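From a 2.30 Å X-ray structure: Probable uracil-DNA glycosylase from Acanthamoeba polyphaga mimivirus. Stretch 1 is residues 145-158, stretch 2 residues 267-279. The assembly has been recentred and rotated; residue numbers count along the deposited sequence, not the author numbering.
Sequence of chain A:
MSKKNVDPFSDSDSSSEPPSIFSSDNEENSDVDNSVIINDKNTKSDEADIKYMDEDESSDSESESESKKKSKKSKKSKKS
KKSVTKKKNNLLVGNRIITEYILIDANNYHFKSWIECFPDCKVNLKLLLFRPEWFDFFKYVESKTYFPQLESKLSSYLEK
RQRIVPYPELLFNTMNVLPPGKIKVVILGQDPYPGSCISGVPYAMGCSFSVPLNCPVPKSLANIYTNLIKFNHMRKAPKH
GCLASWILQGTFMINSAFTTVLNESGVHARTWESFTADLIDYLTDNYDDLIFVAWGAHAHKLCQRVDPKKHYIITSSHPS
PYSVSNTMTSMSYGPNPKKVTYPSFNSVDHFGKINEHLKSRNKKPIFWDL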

# COMPACT_ATOMS: atom_id res chain seq x y z
N THR A 145 17.54 15.66 -3.31
CA THR A 145 18.18 15.58 -4.62
C THR A 145 17.66 14.40 -5.44
O THR A 145 17.68 14.46 -6.67
CB THR A 145 19.71 15.51 -4.49
OG1 THR A 145 20.10 14.27 -3.89
CG2 THR A 145 20.23 16.67 -3.65
N TYR A 146 17.16 13.34 -4.80
CA TYR A 146 16.64 12.22 -5.58
C TYR A 146 15.35 12.57 -6.34
O TYR A 146 15.05 11.93 -7.35
CB TYR A 146 16.42 10.98 -4.68
CG TYR A 146 15.23 11.09 -3.73
CD1 TYR A 146 13.92 10.96 -4.20
CD2 TYR A 146 15.42 11.34 -2.38
CE1 TYR A 146 12.83 11.08 -3.35
CE2 TYR A 146 14.33 11.46 -1.52
CZ TYR A 146 13.04 11.32 -2.02
OH TYR A 146 11.95 11.44 -1.19
N PHE A 147 14.59 13.57 -5.89
CA PHE A 147 13.24 13.75 -6.45
C PHE A 147 13.23 14.12 -7.93
O PHE A 147 12.42 13.53 -8.68
CB PHE A 147 12.47 14.77 -5.61
CG PHE A 147 11.04 14.89 -6.01
CD1 PHE A 147 10.10 14.02 -5.50
CD2 PHE A 147 10.64 15.86 -6.91
CE1 PHE A 147 8.78 14.13 -5.87
CE2 PHE A 147 9.33 15.96 -7.28
CZ PHE A 147 8.40 15.09 -6.76
N PRO A 148 14.03 15.07 -8.41
CA PRO A 148 14.11 15.25 -9.88
C PRO A 148 14.54 13.99 -10.59
O PRO A 148 14.06 13.74 -11.70
CB PRO A 148 15.13 16.38 -10.05
CG PRO A 148 15.03 17.16 -8.79
CD PRO A 148 14.80 16.12 -7.71
N GLN A 149 15.40 13.17 -9.99
CA GLN A 149 15.75 11.90 -10.63
C GLN A 149 14.52 11.02 -10.78
O GLN A 149 14.33 10.38 -11.83
CB GLN A 149 16.83 11.18 -9.83
CG GLN A 149 18.22 11.80 -9.98
CD GLN A 149 19.17 11.39 -8.85
OE1 GLN A 149 19.08 10.28 -8.30
NE2 GLN A 149 20.08 12.29 -8.49
N LEU A 150 13.67 10.96 -9.75
CA LEU A 150 12.46 10.15 -9.83
C LEU A 150 11.55 10.63 -10.96
O LEU A 150 11.12 9.84 -11.82
CB LEU A 150 11.74 10.20 -8.48
CG LEU A 150 10.32 9.67 -8.38
CD1 LEU A 150 10.31 8.21 -8.68
CD2 LEU A 150 9.73 9.95 -6.99
N GLU A 151 11.28 11.94 -11.01
CA GLU A 151 10.43 12.42 -12.10
C GLU A 151 11.10 12.23 -13.47
O GLU A 151 10.40 12.02 -14.47
CB GLU A 151 10.05 13.88 -11.85
CG GLU A 151 8.97 14.02 -10.77
CD GLU A 151 8.42 15.43 -10.68
OE1 GLU A 151 9.05 16.33 -11.28
OE2 GLU A 151 7.36 15.65 -10.02
N SER A 152 12.44 12.25 -13.51
CA SER A 152 13.17 11.98 -14.75
C SER A 152 12.98 10.55 -15.20
O SER A 152 12.74 10.30 -16.39
CB SER A 152 14.67 12.27 -14.58
OG SER A 152 14.94 13.64 -14.74
N LYS A 153 13.11 9.59 -14.28
CA LYS A 153 12.95 8.19 -14.66
C LYS A 153 11.52 7.90 -15.12
O LYS A 153 11.33 7.22 -16.14
CB LYS A 153 13.33 7.28 -13.50
CG LYS A 153 14.72 7.52 -12.98
CD LYS A 153 15.16 6.41 -12.06
CE LYS A 153 16.12 6.95 -11.00
NZ LYS A 153 16.14 6.04 -9.81
N LEU A 154 10.52 8.44 -14.41
CA LEU A 154 9.14 8.24 -14.85
C LEU A 154 8.92 8.85 -16.23
O LEU A 154 8.27 8.25 -17.09
CB LEU A 154 8.15 8.81 -13.81
CG LEU A 154 8.24 8.20 -12.39
CD1 LEU A 154 7.31 8.86 -11.33
CD2 LEU A 154 8.00 6.69 -12.42
N SER A 155 9.47 10.05 -16.47
CA SER A 155 9.32 10.67 -17.79
C SER A 155 9.98 9.82 -18.86
O SER A 155 9.47 9.71 -19.98
CB SER A 155 9.91 12.08 -17.80
OG SER A 155 9.15 12.98 -17.02
N SER A 156 11.13 9.20 -18.54
CA SER A 156 11.79 8.34 -19.51
C SER A 156 10.97 7.09 -19.80
O SER A 156 10.93 6.64 -20.95
CB SER A 156 13.21 7.99 -19.03
OG SER A 156 13.23 6.87 -18.16
N TYR A 157 10.29 6.53 -18.79
CA TYR A 157 9.38 5.41 -19.08
C TYR A 157 8.26 5.84 -20.01
O TYR A 157 7.83 5.07 -20.87
CB TYR A 157 8.78 4.83 -17.79
CG TYR A 157 9.73 4.37 -16.72
CD1 TYR A 157 11.03 3.96 -17.01
CD2 TYR A 157 9.33 4.34 -15.40
CE1 TYR A 157 11.90 3.53 -15.98
CE2 TYR A 157 10.17 3.92 -14.37
CZ TYR A 157 11.45 3.52 -14.66
OH TYR A 157 12.25 3.11 -13.60
N LEU A 158 7.74 7.06 -19.84
CA LEU A 158 6.70 7.52 -20.76
C LEU A 158 7.24 7.74 -22.17
O LEU A 158 6.50 7.52 -23.15
CB LEU A 158 6.07 8.82 -20.27
CG LEU A 158 4.72 8.58 -19.61
CD1 LEU A 158 4.98 7.94 -18.25
CD2 LEU A 158 3.91 9.88 -19.50
N VAL A 267 9.16 -4.15 -11.78
CA VAL A 267 10.26 -3.61 -12.57
C VAL A 267 10.71 -2.24 -12.10
O VAL A 267 11.72 -1.73 -12.62
CB VAL A 267 9.93 -3.56 -14.08
CG1 VAL A 267 9.69 -4.97 -14.62
CG2 VAL A 267 8.72 -2.67 -14.36
N HIS A 268 10.03 -1.63 -11.12
CA HIS A 268 10.41 -0.31 -10.60
C HIS A 268 10.78 -0.37 -9.13
O HIS A 268 10.48 0.55 -8.36
CB HIS A 268 9.29 0.69 -10.82
CG HIS A 268 8.97 0.91 -12.26
ND1 HIS A 268 7.80 1.50 -12.68
CD2 HIS A 268 9.67 0.62 -13.39
CE1 HIS A 268 7.78 1.56 -14.00
NE2 HIS A 268 8.91 1.03 -14.45
N ALA A 269 11.46 -1.44 -8.72
CA ALA A 269 11.73 -1.66 -7.30
C ALA A 269 12.74 -0.66 -6.73
O ALA A 269 12.67 -0.35 -5.54
CB ALA A 269 12.21 -3.09 -7.08
N ARG A 270 13.70 -0.18 -7.52
CA ARG A 270 14.63 0.81 -6.98
C ARG A 270 14.05 2.21 -7.04
O ARG A 270 14.34 3.04 -6.18
CB ARG A 270 15.96 0.79 -7.75
CG ARG A 270 16.76 -0.52 -7.74
CD ARG A 270 17.67 -0.65 -6.52
NE ARG A 270 17.22 -1.75 -5.67
CZ ARG A 270 17.68 -3.00 -5.75
NH1 ARG A 270 18.66 -3.32 -6.63
NH2 ARG A 270 17.17 -3.92 -4.93
N THR A 271 13.18 2.44 -8.03
CA THR A 271 12.68 3.78 -8.36
C THR A 271 12.13 4.55 -7.16
O THR A 271 12.40 5.74 -7.01
CB THR A 271 11.62 3.63 -9.45
OG1 THR A 271 12.21 2.95 -10.56
CG2 THR A 271 11.08 4.98 -9.89
N TRP A 272 11.38 3.89 -6.27
CA TRP A 272 10.63 4.60 -5.24
C TRP A 272 11.23 4.49 -3.84
O TRP A 272 10.60 4.98 -2.88
CB TRP A 272 9.19 4.11 -5.20
CG TRP A 272 8.44 4.43 -6.47
CD1 TRP A 272 8.34 3.65 -7.58
CD2 TRP A 272 7.69 5.62 -6.74
NE1 TRP A 272 7.57 4.29 -8.53
CE2 TRP A 272 7.17 5.50 -8.03
CE3 TRP A 272 7.42 6.79 -6.00
CZ2 TRP A 272 6.38 6.50 -8.61
CZ3 TRP A 272 6.64 7.77 -6.58
CH2 TRP A 272 6.13 7.62 -7.87
N GLU A 273 12.42 3.90 -3.69
CA GLU A 273 12.92 3.54 -2.36
C GLU A 273 13.13 4.77 -1.48
O GLU A 273 12.80 4.75 -0.29
CB GLU A 273 14.23 2.73 -2.47
CG GLU A 273 14.06 1.29 -3.01
CD GLU A 273 15.36 0.45 -3.00
OE1 GLU A 273 16.45 0.95 -3.36
OE2 GLU A 273 15.27 -0.74 -2.62
N SER A 274 13.68 5.85 -2.04
CA SER A 274 13.91 7.03 -1.22
C SER A 274 12.60 7.73 -0.88
O SER A 274 12.43 8.25 0.22
CB SER A 274 14.87 8.00 -1.92
OG SER A 274 16.10 7.36 -2.20
N PHE A 275 11.67 7.76 -1.83
CA PHE A 275 10.36 8.35 -1.57
C PHE A 275 9.65 7.60 -0.46
O PHE A 275 9.16 8.20 0.49
CB PHE A 275 9.53 8.37 -2.86
CG PHE A 275 8.18 9.01 -2.70
CD1 PHE A 275 8.03 10.38 -2.82
CD2 PHE A 275 7.05 8.24 -2.44
CE1 PHE A 275 6.78 11.00 -2.69
CE2 PHE A 275 5.80 8.83 -2.31
CZ PHE A 275 5.66 10.22 -2.43
N THR A 276 9.61 6.27 -0.56
CA THR A 276 8.95 5.47 0.47
C THR A 276 9.67 5.58 1.81
O THR A 276 9.02 5.66 2.87
CB THR A 276 8.84 4.01 0.01
OG1 THR A 276 8.08 3.94 -1.20
CG2 THR A 276 8.14 3.16 1.07
N ALA A 277 11.00 5.64 1.81
CA ALA A 277 11.72 5.83 3.06
C ALA A 277 11.35 7.15 3.71
O ALA A 277 11.09 7.21 4.92
CB ALA A 277 13.23 5.74 2.84
N ASP A 278 11.28 8.23 2.91
CA ASP A 278 10.86 9.51 3.46
C ASP A 278 9.40 9.50 3.90
O ASP A 278 9.03 10.21 4.84
CB ASP A 278 11.10 10.62 2.43
CG ASP A 278 12.55 11.07 2.38
OD1 ASP A 278 13.29 10.85 3.36
OD2 ASP A 278 12.95 11.66 1.36
N LEU A 279 8.55 8.70 3.26
CA LEU A 279 7.16 8.61 3.70
C LEU A 279 7.07 7.93 5.06
O LEU A 279 6.40 8.44 5.98
CB LEU A 279 6.35 7.87 2.63
CG LEU A 279 4.88 7.53 2.87
CD1 LEU A 279 4.11 8.75 3.40
CD2 LEU A 279 4.27 6.98 1.57

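Most of the first stretch is a helix, which packs against the loop and following helix of residues 267-279. The two helices run at 130° to each other, and their axes come no closer than 10.4 Å. Together the stretches bury 590 Å². Tyr-146, Leu-150, Lys-153 and Tyr-157 recur every three or four residues, so all four point their CA-to-CB bonds toward the second stretch.

Tyr-146 lies against the second helix. Ser-274 CB sits over one face of its ring, 3.4 Å from the centroid. The ring thus lies flat over Ser-274 CB, and the serine hydroxyl points away from it. The hydroxyl of Tyr-146 reaches farther along: Tyr-146 OH donates a hydrogen bond of 2.7 Å to Asp-278 OD2. This gives the buried carboxylate a partner, and Tyr-146 OH also lies 3.5 Å from Phe-275 CA.

Leu-150 is the central bump. It enters a hollow lined by Thr-271, Trp-272 and Phe-275. Its CD1 lies almost straight above the six-membered ring of Trp-272, 4.0 Å from the centroid, and Leu-150 CD1 also meets Thr-271 CG2 at 3.5 Å. On its other branch, Leu-150 CD2 is 3.8 Å from Trp-272 CZ3 and 4.4 Å from Phe-275 CB. The forked side chain thus touches several walls at once. Trp-272 directs its CA-to-CB bond away, but its broad indole comes back to the contact. Leu-154 extends this apolar patch, with Leu-154 CD1 3.7 Å from Trp-272 CZ2.

At the far end, the Tyr-157 and His-268 rings form an offset stack. Their centroids are 4.2 Å apart and their planes differ by 9°. Two flat side chains fit closely here, with Tyr-157 CE2 3.2 Å from His-268 NE2. At the tyrosine edge, Tyr-157 OH and Thr-271 OG1 share a 3.0 Å hydrogen bond. Thr-271 therefore serves both surfaces: its methyl meets leucine, its hydroxyl tyrosine.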